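Local coordinates for protein enolase from the environmental genome shotgun sequencing of the Sargasso Sea (PDB 2QGY) that is of unknown function but belongs to the enolase superfamily and probably abstracts a proton alpha to a carboxylate with the help of magnesium, at residues Pro301-Met307 against Glu328-Ile334; Ile138-Trp143 against Tyr165-Tyr171; Arg97-Ser102 against Lys253-Val258. The contacts are given in a common frame with arbitrary orientation. Numbering follows the deposited sequence.

Interaction 1: residues Pro301-Met307 against Glu328-Ile334; sequences PHCWNSM and EIFPDYI
Met-307, Glu-328 and Tyr-333 bury the most surface here. Residues 301-307 form an irregular, largely extended loop leading from strand 298-299 to helix 309-320; Trp-304 is the centre of an inverse gamma turn. Opposite, 328-329 end a strand, and the chain turns through Phe-330 towards helix 334-338. The closest CA pairs are Cys-303 with Glu-328 (5.7 Å) and Met-307 with Ile-334 (5.8 Å). Glu-328, extended with chi1 and chi2 both t, accepts a hydrogen bond through OE1 from Cys-303 N (2.9 Å), while its OE2 is held by Thr-141 and Lys-169. The loop leaves the C-terminal end of strand 298-299 of the enolase-type barrel and packs against the end of the next strand, 327-329, near the magnesium site; His-302, hydrogen-bonded to Asp-275, has its side chain about 4 Å from the ion. Tyr-333 (chi1 m) takes a hydrogen bond at OH from Trp-304 NE1 (3.0 Å). Phe-330 completes the aromatic cluster, with Trp-304 CD1 over one face of its ring, 3.4 Å from Phe-330 CZ. Met-307, chi1 and chi2 both m, points toward the turn: CG packs 3.7 Å from both Tyr-333 CB and Ile-334 CD1.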
loop_
_atom_site.group_PDB
_atom_site.type_symbol
_atom_site.label_atom_id
_atom_site.label_comp_id
_atom_site.label_asym_id
_atom_site.label_seq_id
_atom_site.Cartn_x
_atom_site.Cartn_y
_atom_site.Cartn_z
ATOM N N PRO A 301 12.434 -0.081 -15.457
ATOM C CA PRO A 301 11.177 -0.594 -14.914
ATOM C C PRO A 301 11.173 -2.098 -14.637
ATOM O O PRO A 301 11.746 -2.904 -15.409
ATOM C CB PRO A 301 10.153 -0.237 -16.004
ATOM C CG PRO A 301 10.788 0.941 -16.725
ATOM C CD PRO A 301 12.263 0.549 -16.778
ATOM N N HIS A 302 10.530 -2.471 -13.536
ATOM C CA HIS A 302 10.405 -3.853 -13.159
ATOM C C HIS A 302 9.194 -4.313 -13.972
ATOM O O HIS A 302 8.309 -3.522 -14.259
ATOM C CB HIS A 302 10.141 -3.890 -11.646
ATOM C CG HIS A 302 9.791 -5.239 -11.074
ATOM N ND1 HIS A 302 8.487 -5.646 -10.899
ATOM C CD2 HIS A 302 10.558 -6.197 -10.495
ATOM C CE1 HIS A 302 8.461 -6.820 -10.291
ATOM N NE2 HIS A 302 9.708 -7.188 -10.045
ATOM N N CYS A 303 9.185 -5.563 -14.395
ATOM C CA CYS A 303 8.061 -6.045 -15.208
ATOM C C CYS A 303 7.787 -7.523 -14.953
ATOM O O CYS A 303 7.937 -8.376 -15.839
ATOM C CB CYS A 303 8.283 -5.760 -16.713
ATOM S SG CYS A 303 6.709 -6.016 -17.660
ATOM N N TRP A 304 7.409 -7.850 -13.722
ATOM C CA TRP A 304 6.989 -9.205 -13.434
ATOM C C TRP A 304 5.472 -9.239 -13.667
ATOM O O TRP A 304 4.653 -9.165 -12.744
ATOM C CB TRP A 304 7.415 -9.654 -12.029
ATOM C CG TRP A 304 7.139 -11.109 -11.764
ATOM C CD1 TRP A 304 7.285 -12.150 -12.627
ATOM C CD2 TRP A 304 6.601 -11.659 -10.561
ATOM N NE1 TRP A 304 6.892 -13.332 -12.032
ATOM C CE2 TRP A 304 6.490 -13.060 -10.754
ATOM C CE3 TRP A 304 6.224 -11.108 -9.332
ATOM C CZ2 TRP A 304 6.009 -13.921 -9.757
ATOM C CZ3 TRP A 304 5.752 -11.971 -8.325
ATOM C CH2 TRP A 304 5.637 -13.357 -8.561
ATOM N N ASN A 305 5.126 -9.336 -14.942
ATOM C CA ASN A 305 3.748 -9.157 -15.447
ATOM C C ASN A 305 3.696 -9.994 -16.719
ATOM O O ASN A 305 4.682 -10.679 -17.074
ATOM C CB ASN A 305 3.517 -7.701 -15.858
ATOM C CG ASN A 305 3.551 -6.723 -14.679
ATOM O OD1 ASN A 305 2.762 -6.831 -13.741
ATOM N ND2 ASN A 305 4.414 -5.742 -14.761
ATOM N N SER A 306 2.572 -9.954 -17.432
ATOM C CA SER A 306 2.570 -10.607 -18.762
ATOM C C SER A 306 3.515 -9.894 -19.703
ATOM O O SER A 306 3.839 -8.735 -19.506
ATOM C CB SER A 306 1.193 -10.623 -19.381
ATOM O OG SER A 306 0.982 -9.462 -20.180
ATOM N N MET A 307 3.943 -10.595 -20.750
ATOM C CA MET A 307 4.786 -9.957 -21.755
ATOM C C MET A 307 3.932 -9.358 -22.877
ATOM O O MET A 307 4.430 -9.119 -23.992
ATOM C CB MET A 307 5.884 -10.919 -22.296
ATOM C CG MET A 307 7.021 -11.330 -21.289
ATOM S SD MET A 307 8.067 -9.932 -20.807
ATOM C CE MET A 307 7.359 -9.526 -19.203
ATOM N N GLU A 328 13.248 -4.941 -18.222
ATOM C CA GLU A 328 13.191 -6.317 -17.761
ATOM C C GLU A 328 12.248 -7.202 -18.601
ATOM O O GLU A 328 11.078 -6.826 -18.848
ATOM C CB GLU A 328 12.690 -6.354 -16.305
ATOM C CG GLU A 328 12.641 -7.763 -15.761
ATOM C CD GLU A 328 12.354 -7.811 -14.263
ATOM O OE1 GLU A 328 11.611 -6.930 -13.785
ATOM O OE2 GLU A 328 12.898 -8.703 -13.574
ATOM N N ILE A 329 12.743 -8.343 -19.048
ATOM C CA ILE A 329 11.886 -9.362 -19.694
ATOM C C ILE A 329 12.017 -10.708 -18.985
ATOM O O ILE A 329 13.059 -11.017 -18.430
ATOM C CB ILE A 329 12.170 -9.529 -21.215
ATOM C CG1 ILE A 329 13.552 -10.093 -21.445
ATOM C CG2 ILE A 329 11.984 -8.200 -21.993
ATOM C CD1 ILE A 329 13.592 -11.107 -22.565
ATOM N N PHE A 330 10.931 -11.475 -18.976
ATOM C CA PHE A 330 10.927 -12.851 -18.504
ATOM C C PHE A 330 10.791 -13.690 -19.759
ATOM O O PHE A 330 9.709 -13.765 -20.327
ATOM C CB PHE A 330 9.749 -13.112 -17.557
ATOM C CG PHE A 330 9.991 -12.634 -16.176
ATOM C CD1 PHE A 330 10.339 -13.521 -15.164
ATOM C CD2 PHE A 330 9.898 -11.276 -15.880
ATOM C CE1 PHE A 330 10.575 -13.052 -13.876
ATOM C CE2 PHE A 330 10.139 -10.792 -14.583
ATOM C CZ PHE A 330 10.486 -11.692 -13.581
ATOM N N PRO A 331 11.915 -14.233 -20.247
ATOM C CA PRO A 331 11.843 -14.942 -21.516
ATOM C C PRO A 331 10.814 -16.074 -21.484
ATOM O O PRO A 331 10.142 -16.282 -22.489
ATOM C CB PRO A 331 13.259 -15.487 -21.706
ATOM C CG PRO A 331 14.128 -14.484 -21.006
ATOM C CD PRO A 331 13.291 -14.204 -19.715
ATOM N N ASP A 332 10.649 -16.737 -20.338
ATOM C CA ASP A 332 9.727 -17.885 -20.238
ATOM C C ASP A 332 8.254 -17.491 -20.304
ATOM O O ASP A 332 7.391 -18.346 -20.449
ATOM C CB ASP A 332 10.013 -18.760 -19.020
ATOM C CG ASP A 332 10.017 -17.974 -17.700
ATOM O OD1 ASP A 332 10.746 -16.957 -17.597
ATOM O OD2 ASP A 332 9.313 -18.401 -16.769
ATOM N N TYR A 333 7.969 -16.202 -20.164
ATOM C CA TYR A 333 6.614 -15.680 -20.310
ATOM C C TYR A 333 6.295 -15.261 -21.750
ATOM O O TYR A 333 5.141 -14.877 -22.075
ATOM C CB TYR A 333 6.450 -14.458 -19.401
ATOM C CG TYR A 333 6.277 -14.767 -17.910
ATOM C CD1 TYR A 333 6.549 -16.038 -17.375
ATOM C CD2 TYR A 333 5.835 -13.771 -17.032
ATOM C CE1 TYR A 333 6.371 -16.304 -15.986
ATOM C CE2 TYR A 333 5.665 -14.023 -15.670
ATOM C CZ TYR A 333 5.917 -15.273 -15.157
ATOM O OH TYR A 333 5.718 -15.501 -13.801
ATOM N N ILE A 334 7.303 -15.290 -22.628
ATOM C CA ILE A 334 7.068 -14.795 -23.985
ATOM C C ILE A 334 6.095 -15.678 -24.784
ATOM O O ILE A 334 5.105 -15.179 -25.305
ATOM C CB ILE A 334 8.369 -14.588 -24.774
ATOM C CG1 ILE A 334 9.244 -13.490 -24.118
ATOM C CG2 ILE A 334 8.051 -14.256 -26.228
ATOM C CD1 ILE A 334 8.810 -12.041 -24.432
#

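Interaction 2: residues Ile138-Trp143 against Tyr165-Tyr171; sequences IYATCW and YGGIKIY
Lys-169 NZ donates to Tyr-139 OH (2.9 Å); the same ammonium forms salt bridges with Glu-328 and the magnesium ligand Glu-226. In the backbone, Ala-140 N donates to Gly-167 O (3.0 Å), Lys-169 N to Ala-140 O (2.7 Å) and Cys-142 N to Lys-169 O (2.9 Å), all nearly linear. This sets a parallel register of Ala-140 with Ile-168 and Thr-141 with Lys-169; the short strand axes approach to 4.6 Å at 31°. With helix 150-162 between them, strands 135-141 and 168-170 make a beta-alpha-beta unit of the barrel. Beyond the bonded pairs the backbones part, and a water bridges Cys-142 O and Tyr-171 N, 2.8 Å from each. There the edge of Trp-143 (chi1 t) meets the face of Tyr-171 (chi1 m), T-shaped, planes at 60°. Toward the start of 165-171, the Tyr-165 ring takes Ala-140 CB over its face in a CH-pi contact, 3.8 Å from the ring centroid, and Ile-138 CD1 packs 3.6 Å from Tyr-165 CD1.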
loop_
_atom_site.group_PDB
_atom_site.type_symbol
_atom_site.label_atom_id
_atom_site.label_comp_id
_atom_site.label_asym_id
_atom_site.label_seq_id
_atom_site.Cartn_x
_atom_site.Cartn_y
_atom_site.Cartn_z
ATOM N N ILE A 138 17.168 -4.578 -23.551
ATOM C CA ILE A 138 16.526 -5.430 -22.543
ATOM C C ILE A 138 17.511 -6.342 -21.833
ATOM O O ILE A 138 18.617 -6.566 -22.309
ATOM C CB ILE A 138 15.378 -6.295 -23.173
ATOM C CG1 ILE A 138 15.842 -7.004 -24.457
ATOM C CG2 ILE A 138 14.168 -5.431 -23.499
ATOM C CD1 ILE A 138 16.509 -8.330 -24.272
ATOM N N TYR A 139 17.105 -6.891 -20.689
ATOM C CA TYR A 139 17.850 -7.950 -20.053
ATOM C C TYR A 139 16.819 -8.999 -19.616
ATOM O O TYR A 139 15.624 -8.698 -19.507
ATOM C CB TYR A 139 18.656 -7.421 -18.845
ATOM C CG TYR A 139 17.796 -7.101 -17.628
ATOM C CD1 TYR A 139 17.549 -8.070 -16.651
ATOM C CD2 TYR A 139 17.205 -5.838 -17.475
ATOM C CE1 TYR A 139 16.710 -7.791 -15.524
ATOM C CE2 TYR A 139 16.393 -5.539 -16.372
ATOM C CZ TYR A 139 16.140 -6.521 -15.412
ATOM O OH TYR A 139 15.364 -6.222 -14.319
ATOM N N ALA A 140 17.292 -10.214 -19.385
ATOM C CA ALA A 140 16.437 -11.333 -19.045
ATOM C C ALA A 140 16.608 -11.751 -17.614
ATOM O O ALA A 140 17.744 -11.930 -17.117
ATOM C CB ALA A 140 16.718 -12.513 -19.970
ATOM N N THR A 141 15.477 -11.947 -16.943
ATOM C CA THR A 141 15.481 -12.404 -15.566
ATOM C C THR A 141 15.310 -13.909 -15.513
ATOM O O THR A 141 14.429 -14.461 -16.159
ATOM C CB THR A 141 14.373 -11.712 -14.751
ATOM O OG1 THR A 141 14.691 -10.327 -14.647
ATOM C CG2 THR A 141 14.246 -12.294 -13.364
ATOM N N CYS A 142 16.202 -14.560 -14.765
ATOM C CA CYS A 142 16.181 -16.021 -14.589
ATOM C C CYS A 142 15.658 -16.356 -13.198
ATOM O O CYS A 142 16.391 -16.284 -12.206
ATOM C CB CYS A 142 17.589 -16.597 -14.697
ATOM S SG CYS A 142 17.505 -18.367 -14.802
ATOM N N TRP A 143 14.381 -16.696 -13.115
ATOM C CA TRP A 143 13.768 -16.987 -11.850
ATOM C C TRP A 143 12.683 -18.036 -12.020
ATOM O O TRP A 143 11.935 -18.001 -12.997
ATOM C CB TRP A 143 13.129 -15.700 -11.294
ATOM C CG TRP A 143 12.541 -15.888 -9.931
ATOM C CD1 TRP A 143 13.181 -15.729 -8.719
ATOM C CD2 TRP A 143 11.207 -16.288 -9.630
ATOM N NE1 TRP A 143 12.317 -16.017 -7.688
ATOM C CE2 TRP A 143 11.092 -16.341 -8.221
ATOM C CE3 TRP A 143 10.071 -16.571 -10.419
ATOM C CZ2 TRP A 143 9.896 -16.697 -7.580
ATOM C CZ3 TRP A 143 8.893 -16.932 -9.778
ATOM C CH2 TRP A 143 8.813 -16.981 -8.379
ATOM N N TYR A 165 20.668 -11.655 -25.138
ATOM C CA TYR A 165 20.018 -10.540 -24.419
ATOM C C TYR A 165 21.029 -9.485 -23.977
ATOM O O TYR A 165 22.233 -9.725 -24.002
ATOM C CB TYR A 165 19.291 -11.053 -23.180
ATOM C CG TYR A 165 18.280 -12.132 -23.446
ATOM C CD1 TYR A 165 17.201 -11.909 -24.282
ATOM C CD2 TYR A 165 18.402 -13.377 -22.847
ATOM C CE1 TYR A 165 16.266 -12.908 -24.529
ATOM C CE2 TYR A 165 17.469 -14.377 -23.070
ATOM C CZ TYR A 165 16.406 -14.131 -23.903
ATOM O OH TYR A 165 15.485 -15.114 -24.144
ATOM N N GLY A 166 20.539 -8.326 -23.549
ATOM C CA GLY A 166 21.424 -7.250 -23.101
ATOM C C GLY A 166 22.048 -7.505 -21.749
ATOM O O GLY A 166 22.902 -6.732 -21.306
ATOM N N GLY A 167 21.624 -8.585 -21.088
ATOM C CA GLY A 167 22.029 -8.877 -19.717
ATOM C C GLY A 167 21.240 -10.042 -19.160
ATOM O O GLY A 167 20.231 -10.430 -19.730
ATOM N N ILE A 168 21.717 -10.624 -18.069
ATOM C CA ILE A 168 20.959 -11.671 -17.370
ATOM C C ILE A 168 20.918 -11.315 -15.888
ATOM O O ILE A 168 21.958 -10.962 -15.294
ATOM C CB ILE A 168 21.587 -13.087 -17.572
ATOM C CG1 ILE A 168 21.409 -13.537 -19.027
ATOM C CG2 ILE A 168 20.938 -14.132 -16.635
ATOM C CD1 ILE A 168 22.208 -14.793 -19.411
ATOM N N LYS A 169 19.720 -11.362 -15.300
ATOM C CA LYS A 169 19.582 -11.163 -13.857
ATOM C C LYS A 169 19.351 -12.486 -13.127
ATOM O O LYS A 169 18.473 -13.249 -13.490
ATOM C CB LYS A 169 18.492 -10.123 -13.530
ATOM C CG LYS A 169 18.473 -9.774 -12.058
ATOM C CD LYS A 169 17.574 -8.590 -11.706
ATOM C CE LYS A 169 16.071 -8.910 -11.900
ATOM N NZ LYS A 169 15.208 -7.668 -11.769
ATOM N N ILE A 170 20.184 -12.782 -12.126
ATOM C CA ILE A 170 20.027 -13.983 -11.310
ATOM C C ILE A 170 19.747 -13.671 -9.839
ATOM O O ILE A 170 19.886 -12.513 -9.393
ATOM C CB ILE A 170 21.291 -14.879 -11.406
ATOM C CG1 ILE A 170 22.514 -14.082 -10.941
ATOM C CG2 ILE A 170 21.491 -15.382 -12.867
ATOM C CD1 ILE A 170 23.745 -14.916 -10.674
ATOM N N TYR A 171 19.337 -14.693 -9.096
ATOM C CA TYR A 171 19.028 -14.572 -7.683
ATOM C C TYR A 171 20.001 -15.467 -6.911
ATOM O O TYR A 171 19.723 -16.650 -6.694
ATOM C CB TYR A 171 17.572 -14.984 -7.409
ATOM C CG TYR A 171 16.533 -14.011 -7.952
ATOM C CD1 TYR A 171 15.756 -13.234 -7.088
ATOM C CD2 TYR A 171 16.325 -13.894 -9.314
ATOM C CE1 TYR A 171 14.783 -12.328 -7.604
ATOM C CE2 TYR A 171 15.374 -12.996 -9.826
ATOM C CZ TYR A 171 14.632 -12.220 -8.957
ATOM O OH TYR A 171 13.674 -11.352 -9.476
HETATM O O HOH W 1 18.639 -16.955 -10.622
#

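Interaction 3: residues Arg97-Ser102 against Lys253-Val258; sequences RGLDFS and KQSGLV
Two serine side chains meet at the middle of this contact. Ser-255, chi1 p, and Ser-102, chi1 m, both direct CB toward the opposing segment and share a hydrogen bond, OG to OG, of 2.9 Å. Ser-102 belongs to the first turn of helix 99-120, and its N bonds to Gly-98 O (3.0 Å). Gly-98 and Gly-256 are the N-caps of helices 99-120 and 257-265; each has a positive phi (108° and 95°) at which a CB would jam against the preceding carbonyl O. A water 2.6 Å from Ser-255 OG also takes a weak bond from Gly-98 N (3.0 Å). The two helix starts come from different domains: 97-102 from the N-terminal capping domain of the enolase superfamily, 253-258 from the loop that leaves barrel strand 248-250. Leu-99, chi1 m and chi2 t, lays CD2 3.6 Å from Lys-253 O. Arg-97 (m, t, m for chi1 to chi3) stretches past Gly-256, its CD 4.3 Å from Gly-256 CA; its NH1 forms salt bridges with Asp-230 and Glu-232 of the second subunit. Lys-253, with chi2 to chi4 all t, reaches with NZ to a hydrogen bond with Asp-94 O of that subunit.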
loop_
_atom_site.group_PDB
_atom_site.type_symbol
_atom_site.label_atom_id
_atom_site.label_comp_id
_atom_site.label_asym_id
_atom_site.label_seq_id
_atom_site.Cartn_x
_atom_site.Cartn_y
_atom_site.Cartn_z
ATOM N N ARG A 97 -2.323 5.060 -0.026
ATOM C CA ARG A 97 -1.725 4.459 -1.224
ATOM C C ARG A 97 -1.648 2.940 -1.118
ATOM O O ARG A 97 -2.639 2.289 -0.766
ATOM C CB ARG A 97 -0.361 5.090 -1.526
ATOM C CG ARG A 97 -0.423 6.560 -1.897
ATOM C CD ARG A 97 0.971 7.115 -2.272
ATOM N NE ARG A 97 1.859 7.204 -1.112
ATOM C CZ ARG A 97 2.010 8.295 -0.347
ATOM N NH1 ARG A 97 2.830 8.264 0.696
ATOM N NH2 ARG A 97 1.352 9.421 -0.616
ATOM N N GLY A 98 -0.491 2.374 -1.432
ATOM C CA GLY A 98 -0.255 0.944 -1.230
ATOM C C GLY A 98 -0.226 0.278 -2.579
ATOM O O GLY A 98 -0.803 0.799 -3.538
ATOM N N LEU A 99 0.422 -0.879 -2.659
ATOM C CA LEU A 99 0.675 -1.532 -3.945
ATOM C C LEU A 99 -0.592 -1.960 -4.655
ATOM O O LEU A 99 -0.702 -1.767 -5.865
ATOM C CB LEU A 99 1.589 -2.744 -3.764
ATOM C CG LEU A 99 3.078 -2.490 -3.586
ATOM C CD1 LEU A 99 3.816 -3.800 -3.845
ATOM C CD2 LEU A 99 3.616 -1.374 -4.557
ATOM N N ASP A 100 -1.541 -2.551 -3.910
ATOM C CA ASP A 100 -2.794 -3.026 -4.486
ATOM C C ASP A 100 -3.537 -1.869 -5.168
ATOM O O ASP A 100 -3.952 -1.988 -6.326
ATOM C CB ASP A 100 -3.664 -3.697 -3.409
ATOM C CG ASP A 100 -2.896 -4.769 -2.639
ATOM O OD1 ASP A 100 -3.153 -5.964 -2.918
ATOM O OD2 ASP A 100 -2.013 -4.429 -1.776
ATOM N N PHE A 101 -3.661 -0.726 -4.485
ATOM C CA PHE A 101 -4.395 0.384 -5.071
ATOM C C PHE A 101 -3.643 0.933 -6.295
ATOM O O PHE A 101 -4.253 1.223 -7.333
ATOM C CB PHE A 101 -4.625 1.481 -4.023
ATOM C CG PHE A 101 -5.351 2.674 -4.545
ATOM C CD1 PHE A 101 -6.747 2.623 -4.777
ATOM C CD2 PHE A 101 -4.679 3.859 -4.779
ATOM C CE1 PHE A 101 -7.422 3.740 -5.259
ATOM C CE2 PHE A 101 -5.367 4.972 -5.246
ATOM C CZ PHE A 101 -6.737 4.904 -5.480
ATOM N N SER A 102 -2.332 1.080 -6.153
ATOM C CA SER A 102 -1.464 1.610 -7.203
ATOM C C SER A 102 -1.484 0.676 -8.410
ATOM O O SER A 102 -1.380 1.156 -9.555
ATOM C CB SER A 102 -0.005 1.793 -6.679
ATOM O OG SER A 102 0.053 2.813 -5.679
ATOM N N LYS A 253 9.052 -2.736 -5.037
ATOM C CA LYS A 253 7.971 -3.038 -4.080
ATOM C C LYS A 253 7.331 -1.766 -3.501
ATOM O O LYS A 253 6.539 -1.852 -2.559
ATOM C CB LYS A 253 8.504 -3.969 -2.970
ATOM C CG LYS A 253 8.934 -5.325 -3.574
ATOM C CD LYS A 253 8.950 -6.514 -2.646
ATOM C CE LYS A 253 9.622 -7.670 -3.395
ATOM N NZ LYS A 253 9.504 -8.997 -2.732
ATOM N N GLN A 254 7.679 -0.611 -4.057
ATOM C CA GLN A 254 7.151 0.659 -3.563
ATOM C C GLN A 254 6.426 1.403 -4.685
ATOM O O GLN A 254 6.589 1.078 -5.879
ATOM C CB GLN A 254 8.262 1.510 -2.943
ATOM C CG GLN A 254 8.683 1.035 -1.543
ATOM C CD GLN A 254 9.664 -0.130 -1.594
ATOM O OE1 GLN A 254 10.537 -0.164 -2.461
ATOM N NE2 GLN A 254 9.529 -1.092 -0.654
ATOM N N SER A 255 5.575 2.357 -4.313
ATOM C CA SER A 255 4.844 3.140 -5.306
ATOM C C SER A 255 4.662 4.542 -4.783
ATOM O O SER A 255 4.869 4.806 -3.591
ATOM C CB SER A 255 3.464 2.511 -5.664
ATOM O OG SER A 255 2.650 2.369 -4.493
ATOM N N GLY A 256 4.283 5.446 -5.671
ATOM C CA GLY A 256 4.013 6.809 -5.278
ATOM C C GLY A 256 5.224 7.703 -5.467
ATOM O O GLY A 256 6.378 7.281 -5.303
ATOM N N LEU A 257 4.972 8.967 -5.759
ATOM C CA LEU A 257 6.083 9.891 -6.003
ATOM C C LEU A 257 6.899 10.192 -4.751
ATOM O O LEU A 257 8.101 10.354 -4.828
ATOM C CB LEU A 257 5.564 11.198 -6.568
ATOM C CG LEU A 257 5.008 11.162 -7.986
ATOM C CD1 LEU A 257 4.314 12.483 -8.294
ATOM C CD2 LEU A 257 6.135 10.882 -8.986
ATOM N N VAL A 258 6.233 10.275 -3.596
ATOM C CA VAL A 258 6.888 10.769 -2.380
ATOM C C VAL A 258 8.052 9.880 -1.955
ATOM O O VAL A 258 9.129 10.406 -1.660
ATOM C CB VAL A 258 5.878 10.923 -1.226
ATOM C CG1 VAL A 258 6.593 11.378 0.059
ATOM C CG2 VAL A 258 4.780 11.929 -1.628
HETATM O O HOH W 2 2.475 2.438 -1.862
#

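How the interactions relate
Interactions 1 and 2 are both buried and part of one barrel wall: strands 327-329 and 135-141 are neighbours in the sheet, and Ile-329 N lies 2.9 Å from Tyr-139 O, consistent with a backbone hydrogen bond. The Glu-328 carboxylate also joins the two contacts, its OE2 2.6 Å from Thr-141 OG1. Their chemistry differs: regular parallel strand pairing in interaction 2; in interaction 1, hydrogen bonds that each involve a side chain, and aromatic packing, between a loop and a strand end with the turn after it. Interaction 3, centred about 20 and 25 Å from the centres of interactions 1 and 2, is less buried. It joins two domains through serines and water, and borders the second subunit.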